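Local coordinates for pumilio domain-containing protein C56F2.08c (PDB 6NX5), which probably binds AU-rich regions in the 3'-untranslated parts of messenger RNAs, the chain here being its RNA recognition motif (RRM) domain, at residues His21-Ala26 with Asp57-Arg62; Ser50-Ala55 with Val73-Pro78. One frame throughout, in Å; residues are numbered along the deposited sequence.

Both contacts use the helix 49-59, contact 1 at its C-terminal end and contact 2 in its N-terminal half, and their centres lie 11 Å apart. Contact 1 sets that helix against helix 17-24 and is buried, with a leucine methyl over an aromatic face; contact 2 sets it on 72-75, one of the two edge strands, is only partly buried, and consists of aliphatic contacts alone. Val73 joins the two: its CG2 packs 3.9 Å from Leu59 CB, and its backbone N lies 3.1 Å from His60 ND1 in a probable hydrogen bond. Past the strand, segment 73-78 runs on to the second subunit, which Lys77 meets.

Contact 1: His21-Ala26 with Asp57-Arg62; sequences HALFSA and DALHNR
Leu59 carries this contact from its side, one methyl lying over the ring of Phe24 and the other meeting Leu23. The CH-pi part is the closer: Leu59 CD1 stands 3.7 Å from the centroid of the Phe24 ring, 20° off the ring normal. Leu59 CD1 is displaced toward the rim, with Phe24 CE1 nearest at 3.6 Å. Phe24 CG lies anti to its own carbonyl carbon (chi1 -81°), which swings the ring off the helix toward Leu59 and the sheet.

The aliphatic part is looser. Leu23 and Leu59 reach for each other tip to tip, with Leu23 CD1 4.0 Å from Leu59 CD2; Leu23 is the partly exposed member of the three.

The polar bonds lie within one segment or lead to other parts of the fold; none joins the two segments. Arg62, beyond the turn that follows helix 49-59, folds back over the helix end and gives NH1 to the carbonyl O of Ala58 at 3.2 Å. The N-H points fairly straight at that oxygen (161°), but the donor stands above the carbonyl plane. Leu59 to Arg62 form a type II turn, and Asn61 and Arg62 both face Val71 in a G1 beta bulge. The O of Phe24 is hydrogen-bonded to the hydroxyl of Tyr46.

Further apolar partners close round the pair: Phe24 also touches Leu6 and Val8 of strand 4-9 and Val73 of strand 72-75, while Leu59 packs on Tyr27 and Val64. An alanine in place of Phe24 would probably open a gap between the two helices and the sheet, leaving Leu59 CD1 without the ring face it rests on. Two helices sharing an aromatic and aliphatic core on one face of a four-stranded antiparallel sheet is the build of the RRM fold.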
loop_
_atom_site.group_PDB
_atom_site.type_symbol
_atom_site.label_atom_id
_atom_site.label_comp_id
_atom_site.label_asym_id
_atom_site.label_seq_id
_atom_site.Cartn_x
_atom_site.Cartn_y
_atom_site.Cartn_z
ATOM N N HIS A 21 11.230 2.543 -9.722
ATOM C CA HIS A 21 10.879 1.965 -11.020
ATOM C C HIS A 21 12.059 1.220 -11.621
ATOM O O HIS A 21 11.913 0.097 -12.118
ATOM C CB HIS A 21 10.385 3.045 -11.987
ATOM C CG HIS A 21 9.927 2.502 -13.304
ATOM N ND1 HIS A 21 10.799 1.960 -14.223
ATOM C CD2 HIS A 21 8.691 2.390 -13.846
ATOM C CE1 HIS A 21 10.124 1.572 -15.290
ATOM N NE2 HIS A 21 8.844 1.819 -15.085
ATOM N N ALA A 22 13.239 1.840 -11.597
ATOM C CA ALA A 22 14.429 1.180 -12.112
ATOM C C ALA A 22 14.638 -0.181 -11.462
ATOM O O ALA A 22 14.903 -1.175 -12.149
ATOM C CB ALA A 22 15.651 2.077 -11.895
ATOM N N LEU A 23 14.484 -0.253 -10.141
ATOM C CA LEU A 23 14.731 -1.502 -9.429
ATOM C C LEU A 23 13.667 -2.547 -9.742
ATOM O O LEU A 23 13.986 -3.719 -9.971
ATOM C CB LEU A 23 14.790 -1.235 -7.928
ATOM C CG LEU A 23 14.861 -2.434 -6.987
ATOM C CD1 LEU A 23 16.260 -3.023 -6.985
ATOM C CD2 LEU A 23 14.446 -2.011 -5.588
ATOM N N PHE A 24 12.399 -2.150 -9.765
ATOM C CA PHE A 24 11.359 -3.160 -9.912
ATOM C C PHE A 24 11.103 -3.543 -11.367
ATOM O O PHE A 24 10.516 -4.601 -11.624
ATOM C CB PHE A 24 10.077 -2.679 -9.221
ATOM C CG PHE A 24 10.098 -2.892 -7.737
ATOM C CD1 PHE A 24 9.510 -4.027 -7.181
ATOM C CD2 PHE A 24 10.730 -1.991 -6.895
ATOM C CE1 PHE A 24 9.527 -4.241 -5.823
ATOM C CE2 PHE A 24 10.782 -2.214 -5.529
ATOM C CZ PHE A 24 10.171 -3.342 -4.992
ATOM N N SER A 25 11.565 -2.743 -12.330
ATOM C CA SER A 25 11.407 -3.123 -13.730
ATOM C C SER A 25 12.255 -4.327 -14.127
ATOM O O SER A 25 12.057 -4.858 -15.223
ATOM C CB SER A 25 11.741 -1.944 -14.646
ATOM O OG SER A 25 10.798 -0.902 -14.496
ATOM N N ALA A 26 13.176 -4.780 -13.274
ATOM C CA ALA A 26 13.907 -6.001 -13.581
ATOM C C ALA A 26 12.997 -7.221 -13.658
ATOM O O ALA A 26 13.369 -8.214 -14.288
ATOM C CB ALA A 26 14.997 -6.248 -12.542
ATOM N N ASP A 57 9.964 -12.294 -4.189
ATOM C CA ASP A 57 10.966 -13.297 -3.836
ATOM C C ASP A 57 12.374 -12.777 -4.059
ATOM O O ASP A 57 13.298 -13.104 -3.296
ATOM C CB ASP A 57 10.770 -14.553 -4.681
ATOM C CG ASP A 57 9.579 -15.366 -4.256
ATOM O OD1 ASP A 57 9.274 -16.348 -4.958
ATOM O OD2 ASP A 57 8.947 -15.021 -3.237
ATOM N N ALA A 58 12.579 -12.008 -5.129
ATOM C CA ALA A 58 13.932 -11.550 -5.432
ATOM C C ALA A 58 14.399 -10.445 -4.491
ATOM O O ALA A 58 15.603 -10.325 -4.236
ATOM C CB ALA A 58 14.011 -11.072 -6.873
ATOM N N LEU A 59 13.477 -9.634 -3.967
ATOM C CA LEU A 59 13.860 -8.426 -3.257
ATOM C C LEU A 59 13.561 -8.442 -1.770
ATOM O O LEU A 59 14.217 -7.694 -1.035
ATOM C CB LEU A 59 13.175 -7.200 -3.882
ATOM C CG LEU A 59 13.611 -6.878 -5.313
ATOM C CD1 LEU A 59 12.723 -5.787 -5.926
ATOM C CD2 LEU A 59 15.085 -6.476 -5.364
ATOM N N HIS A 60 12.612 -9.248 -1.299
ATOM C CA HIS A 60 12.255 -9.194 0.113
ATOM C C HIS A 60 13.429 -9.638 0.971
ATOM O O HIS A 60 14.043 -10.678 0.714
ATOM C CB HIS A 60 11.044 -10.066 0.426
ATOM C CG HIS A 60 10.730 -10.131 1.890
ATOM N ND1 HIS A 60 10.421 -9.009 2.634
ATOM C CD2 HIS A 60 10.691 -11.177 2.751
ATOM C CE1 HIS A 60 10.196 -9.364 3.887
ATOM N NE2 HIS A 60 10.350 -10.674 3.985
ATOM N N ASN A 61 13.742 -8.828 1.979
ATOM C CA ASN A 61 14.831 -9.105 2.922
ATOM C C ASN A 61 16.193 -9.134 2.233
ATOM O O ASN A 61 17.088 -9.892 2.626
ATOM C CB ASN A 61 14.580 -10.411 3.680
ATOM C CG ASN A 61 13.455 -10.292 4.677
ATOM O OD1 ASN A 61 13.128 -9.195 5.127
ATOM N ND2 ASN A 61 12.852 -11.423 5.029
ATOM N N ARG A 62 16.372 -8.296 1.216
ATOM C CA ARG A 62 17.624 -8.212 0.487
ATOM C C ARG A 62 18.226 -6.819 0.616
ATOM O O ARG A 62 17.550 -5.826 0.323
ATOM C CB ARG A 62 17.396 -8.544 -0.994
ATOM C CG ARG A 62 18.670 -8.794 -1.769
ATOM C CD ARG A 62 18.398 -9.305 -3.178
ATOM N NE ARG A 62 19.309 -8.695 -4.147
ATOM C CZ ARG A 62 19.171 -8.780 -5.466
ATOM N NH1 ARG A 62 18.156 -9.456 -5.982
ATOM N NH2 ARG A 62 20.046 -8.188 -6.271
#

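Contact 2: Ser50-Ala55 with Val73-Pro78; sequences SSAIVA and VMLAKP
Leu75 points its side chain from the strand at helix 49-59 and meets Ala52 and Ile53 there. Its CB leaves the backbone toward the helix, and CG follows anti to the backbone N (chi1 170°), carrying the fork to the helix surface. At the fork the branches part: CD1 lies 3.9 Å from Ala52 CB, and CD2 lies 3.7 Å from CG1 of Ile53. Ala52 turns its methyl toward the strand. The CB of Ile53 instead leaves its backbone away from the strand, and CG1, beside the backbone N, brings the chain back across Leu75 at a slant.

Around these aliphatic contacts, Leu75 also touches Leu6 of strand 4-9 and Arg56 of the same helix, and Ala52 packs on Ser4 and Tyr46. Backbone hydrogen bonds tie Met74 to Tyr7 and Ala76 to Met5, anchoring the strand to its neighbour 4-9. Lys77 NZ, past the strand, makes a salt bridge to Asp39 of the second subunit, and Met74, within the strand, packs on Leu36 of that subunit. A second helix laid across the sheet and packed on the edge strand 72-75 belongs to the beta-alpha-beta-beta-alpha-beta topology of the RRM.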
loop_
_atom_site.group_PDB
_atom_site.type_symbol
_atom_site.label_atom_id
_atom_site.label_comp_id
_atom_site.label_asym_id
_atom_site.label_seq_id
_atom_site.Cartn_x
_atom_site.Cartn_y
_atom_site.Cartn_z
ATOM N N SER A 50 2.295 -13.216 -11.440
ATOM C CA SER A 50 3.573 -13.923 -11.416
ATOM C C SER A 50 4.755 -12.947 -11.404
ATOM O O SER A 50 5.772 -13.232 -10.759
ATOM C CB SER A 50 3.676 -14.914 -12.582
ATOM O OG SER A 50 3.512 -14.287 -13.827
ATOM N N SER A 51 4.643 -11.790 -12.067
ATOM C CA SER A 51 5.703 -10.781 -11.955
ATOM C C SER A 51 5.851 -10.296 -10.516
ATOM O O SER A 51 6.975 -10.159 -10.004
ATOM C CB SER A 51 5.436 -9.582 -12.876
ATOM O OG SER A 51 5.369 -9.949 -14.244
ATOM N N ALA A 52 4.728 -10.025 -9.846
ATOM C CA ALA A 52 4.794 -9.551 -8.463
ATOM C C ALA A 52 5.420 -10.590 -7.535
ATOM O O ALA A 52 6.185 -10.231 -6.630
ATOM C CB ALA A 52 3.398 -9.163 -7.960
ATOM N N ILE A 53 5.058 -11.872 -7.698
ATOM C CA ILE A 53 5.642 -12.922 -6.857
ATOM C C ILE A 53 7.148 -12.998 -7.070
ATOM O O ILE A 53 7.928 -13.083 -6.114
ATOM C CB ILE A 53 4.983 -14.283 -7.157
ATOM C CG1 ILE A 53 3.524 -14.293 -6.706
ATOM C CG2 ILE A 53 5.764 -15.437 -6.474
ATOM C CD1 ILE A 53 2.767 -15.524 -7.245
ATOM N N VAL A 54 7.581 -12.985 -8.328
ATOM C CA VAL A 54 9.010 -13.092 -8.612
ATOM C C VAL A 54 9.766 -11.904 -8.031
ATOM O O VAL A 54 10.847 -12.068 -7.451
ATOM C CB VAL A 54 9.238 -13.228 -10.126
ATOM C CG1 VAL A 54 10.722 -12.979 -10.485
ATOM C CG2 VAL A 54 8.809 -14.625 -10.567
ATOM N N ALA A 55 9.212 -10.695 -8.177
ATOM C CA ALA A 55 9.841 -9.502 -7.609
ATOM C C ALA A 55 9.934 -9.592 -6.093
ATOM O O ALA A 55 10.980 -9.286 -5.498
ATOM C CB ALA A 55 9.059 -8.248 -8.024
ATOM N N VAL A 73 9.626 -6.336 1.171
ATOM C CA VAL A 73 8.621 -6.332 0.105
ATOM C C VAL A 73 7.526 -7.318 0.482
ATOM O O VAL A 73 7.802 -8.509 0.678
ATOM C CB VAL A 73 9.218 -6.691 -1.268
ATOM C CG1 VAL A 73 8.120 -6.647 -2.353
ATOM C CG2 VAL A 73 10.385 -5.740 -1.621
ATOM N N MET A 74 6.280 -6.829 0.553
ATOM C CA MET A 74 5.137 -7.645 0.937
ATOM C C MET A 74 4.124 -7.634 -0.194
ATOM O O MET A 74 3.716 -6.561 -0.660
ATOM C CB MET A 74 4.512 -7.135 2.230
ATOM C CG MET A 74 5.442 -7.240 3.423
ATOM S SD MET A 74 5.262 -5.893 4.618
ATOM C CE MET A 74 3.513 -5.990 5.000
ATOM N N LEU A 75 3.743 -8.817 -0.642
ATOM C CA LEU A 75 2.725 -8.952 -1.676
ATOM C C LEU A 75 1.347 -8.947 -1.030
ATOM O O LEU A 75 1.037 -9.822 -0.209
ATOM C CB LEU A 75 2.981 -10.242 -2.457
ATOM C CG LEU A 75 1.914 -10.709 -3.426
ATOM C CD1 LEU A 75 1.681 -9.668 -4.509
ATOM C CD2 LEU A 75 2.379 -12.031 -4.027
ATOM N N ALA A 76 0.500 -7.997 -1.434
ATOM C CA ALA A 76 -0.858 -7.992 -0.915
ATOM C C ALA A 76 -1.645 -9.142 -1.533
ATOM O O ALA A 76 -1.274 -9.701 -2.569
ATOM C CB ALA A 76 -1.567 -6.664 -1.223
ATOM N N LYS A 77 -2.746 -9.503 -0.875
ATOM C CA LYS A 77 -3.678 -10.451 -1.436
ATOM C C LYS A 77 -4.399 -9.817 -2.626
ATOM O O LYS A 77 -4.412 -8.590 -2.768
ATOM C CB LYS A 77 -4.697 -10.869 -0.372
ATOM C CG LYS A 77 -4.187 -11.957 0.577
ATOM C CD LYS A 77 -5.259 -12.310 1.585
ATOM C CE LYS A 77 -5.301 -11.284 2.716
ATOM N NZ LYS A 77 -6.589 -11.330 3.456
ATOM N N PRO A 78 -4.947 -10.630 -3.526
ATOM C CA PRO A 78 -5.778 -10.073 -4.597
ATOM C C PRO A 78 -6.864 -9.164 -4.038
ATOM O O PRO A 78 -7.430 -9.403 -2.967
ATOM C CB PRO A 78 -6.361 -11.311 -5.284
ATOM C CG PRO A 78 -5.418 -12.429 -4.947
ATOM C CD PRO A 78 -4.909 -12.103 -3.562
#